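Local coordinates for putative tetrapyrrole (Corrin/porphyrin) methylase (Bacteroides fragilis, PDB 3FFY), which is the C-terminal part of a putative RsmI-type methyltransferase, which probably methylates the ribose 2'-hydroxyl of a cytidine in 16S rRNA using S-adenosyl-L-methionine, at residues 20-26 with 44-50. Sequence-based numbering, arbitrary orientation.
Sequences FCFEGFL and RTMVFYE
Cys-21 N donates to Thr-45 O (2.9 Å) and Cys-21 O receives Val-47 N, pairing strands 20-24 and 45-50 in parallel. A beta bulge follows: Val-47 O takes a nearly straight bond from Glu-23 N (2.6 Å) and a weak one from Gly-24 N, and the register slips by one residue. Gly-24, with positive phi, resumes the pairing through its O to Tyr-49 N. The face carrying Glu-23 and Phe-48 is tightly packed: chi1 of Glu-23 (-51°) sets CG beside the backbone N and over the Phe-48 ring, 4.1 Å from the ring centroid, and Glu-23 OE1 forms a salt bridge with Lys-35. Elsewhere the exposed Phe-22 and Phe-25 flank buried Tyr-49, whose OH bonds to Ala-3 O. Phe-22, with CG anti to its backbone N (chi1 177°), makes an offset edge-to-face pair with the Tyr-49 ring, Phe-22 CE1 lying 3.7 Å from Tyr-49 CE2, planes at 73°. Phe-25 receives Tyr-49 CB over one face, 3.7 Å from the ring centroid. At the other end, Phe-20 CD1 meets Val-47 CG2 at 4.0 Å. Helix 32-38 links the strands in a beta-alpha-beta unit and packs against Leu-26, helix 6-12 touches Phe-20 and Val-47, and strand 106-110 pairs antiparallel with 45-50, leaving 20-24 outermost within the chain's sheet.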
# COMPACT_ATOMS: atom_id res chain seq x y z
N PHE A 20 17.22 -3.13 -2.65
CA PHE A 20 16.36 -4.13 -3.26
C PHE A 20 16.94 -4.64 -4.56
O PHE A 20 17.76 -3.97 -5.21
CB PHE A 20 14.93 -3.62 -3.45
CG PHE A 20 14.77 -2.55 -4.49
CD1 PHE A 20 14.55 -2.87 -5.83
CD2 PHE A 20 14.82 -1.22 -4.14
CE1 PHE A 20 14.41 -1.89 -6.80
CE2 PHE A 20 14.71 -0.23 -5.10
CZ PHE A 20 14.52 -0.55 -6.43
N CYS A 21 16.50 -5.85 -4.90
CA CYS A 21 16.90 -6.53 -6.10
C CYS A 21 15.74 -6.64 -7.05
O CYS A 21 14.79 -7.40 -6.81
CB CYS A 21 17.37 -7.92 -5.75
SG CYS A 21 18.79 -7.86 -4.66
N PHE A 22 15.80 -5.89 -8.15
CA PHE A 22 14.83 -6.09 -9.19
C PHE A 22 15.21 -7.39 -9.88
O PHE A 22 16.31 -7.51 -10.39
CB PHE A 22 14.79 -4.93 -10.19
CG PHE A 22 13.82 -5.17 -11.30
CD1 PHE A 22 12.46 -5.03 -11.07
CD2 PHE A 22 14.25 -5.65 -12.53
CE1 PHE A 22 11.52 -5.30 -12.10
CE2 PHE A 22 13.34 -5.90 -13.55
CZ PHE A 22 11.97 -5.74 -13.32
N GLU A 23 14.30 -8.37 -9.85
CA GLU A 23 14.54 -9.66 -10.51
C GLU A 23 13.73 -9.83 -11.81
O GLU A 23 14.09 -10.63 -12.67
CB GLU A 23 14.19 -10.79 -9.56
CG GLU A 23 14.82 -10.70 -8.18
CD GLU A 23 16.31 -11.00 -8.15
OE1 GLU A 23 16.89 -11.51 -9.14
OE2 GLU A 23 16.90 -10.72 -7.10
N GLY A 24 12.65 -9.07 -11.97
CA GLY A 24 11.83 -9.15 -13.20
C GLY A 24 10.96 -10.39 -13.18
O GLY A 24 10.37 -10.72 -12.19
N PHE A 25 10.93 -11.09 -14.30
CA PHE A 25 10.14 -12.29 -14.46
C PHE A 25 11.02 -13.48 -14.21
O PHE A 25 12.14 -13.54 -14.72
CB PHE A 25 9.65 -12.36 -15.89
CG PHE A 25 8.65 -11.30 -16.22
CD1 PHE A 25 7.29 -11.49 -15.92
CD2 PHE A 25 9.05 -10.11 -16.80
CE1 PHE A 25 6.36 -10.51 -16.21
CE2 PHE A 25 8.12 -9.13 -17.10
CZ PHE A 25 6.77 -9.33 -16.79
N LEU A 26 10.52 -14.44 -13.46
CA LEU A 26 11.19 -15.73 -13.32
C LEU A 26 11.21 -16.47 -14.64
O LEU A 26 10.29 -16.34 -15.48
CB LEU A 26 10.46 -16.60 -12.33
CG LEU A 26 10.73 -16.42 -10.86
CD1 LEU A 26 9.53 -17.06 -10.15
CD2 LEU A 26 12.01 -17.17 -10.48
N ARG A 44 18.40 -8.93 0.83
CA ARG A 44 17.67 -7.74 0.37
C ARG A 44 16.26 -8.15 -0.10
O ARG A 44 16.06 -9.26 -0.54
CB ARG A 44 18.39 -7.03 -0.79
CG ARG A 44 19.83 -6.49 -0.51
CD ARG A 44 20.60 -6.35 -1.84
NE ARG A 44 21.97 -5.82 -1.75
CZ ARG A 44 22.42 -4.81 -2.47
NH1 ARG A 44 21.61 -4.21 -3.33
NH2 ARG A 44 23.67 -4.39 -2.33
N THR A 45 15.31 -7.21 0.00
CA THR A 45 13.99 -7.33 -0.63
C THR A 45 14.19 -7.62 -2.12
O THR A 45 15.07 -7.08 -2.74
CB THR A 45 13.21 -6.02 -0.47
OG1 THR A 45 13.06 -5.77 0.93
CG2 THR A 45 11.83 -6.10 -1.14
N MSE A 46 13.37 -8.50 -2.66
CA MSE A 46 13.43 -8.89 -4.06
C MSE A 46 12.15 -8.44 -4.70
O MSE A 46 11.08 -8.52 -4.07
CB MSE A 46 13.55 -10.40 -4.16
CG MSE A 46 14.95 -10.82 -3.72
SE MSE A 46 15.04 -12.61 -3.21
CE MSE A 46 14.14 -12.41 -1.47
N VAL A 47 12.24 -7.98 -5.93
CA VAL A 47 11.05 -7.54 -6.65
C VAL A 47 10.96 -8.32 -7.95
O VAL A 47 11.95 -8.42 -8.72
CB VAL A 47 11.08 -6.02 -6.98
CG1 VAL A 47 9.78 -5.64 -7.77
CG2 VAL A 47 11.27 -5.22 -5.66
N PHE A 48 9.79 -8.90 -8.15
CA PHE A 48 9.48 -9.71 -9.35
C PHE A 48 8.18 -9.20 -9.97
O PHE A 48 7.32 -8.66 -9.28
CB PHE A 48 9.20 -11.17 -8.97
CG PHE A 48 10.28 -11.83 -8.14
CD1 PHE A 48 11.27 -12.60 -8.74
CD2 PHE A 48 10.25 -11.73 -6.76
CE1 PHE A 48 12.25 -13.22 -7.95
CE2 PHE A 48 11.21 -12.34 -5.97
CZ PHE A 48 12.21 -13.08 -6.56
N TYR A 49 8.05 -9.44 -11.28
CA TYR A 49 6.79 -9.28 -12.03
C TYR A 49 6.25 -10.65 -12.34
O TYR A 49 7.03 -11.59 -12.60
CB TYR A 49 7.02 -8.53 -13.34
CG TYR A 49 7.32 -7.05 -13.20
CD1 TYR A 49 6.76 -6.30 -12.20
CD2 TYR A 49 8.13 -6.40 -14.11
CE1 TYR A 49 7.00 -4.94 -12.12
CE2 TYR A 49 8.36 -5.04 -14.03
CZ TYR A 49 7.79 -4.33 -13.02
OH TYR A 49 7.99 -2.98 -12.90
N GLU A 50 4.93 -10.78 -12.32
CA GLU A 50 4.30 -12.05 -12.59
C GLU A 50 2.93 -11.86 -13.25
O GLU A 50 2.28 -10.80 -13.11
CB GLU A 50 4.15 -12.83 -11.28
CG GLU A 50 3.78 -14.29 -11.43
CD GLU A 50 4.71 -15.01 -12.39
OE1 GLU A 50 5.71 -15.57 -11.88
OE2 GLU A 50 4.48 -14.92 -13.64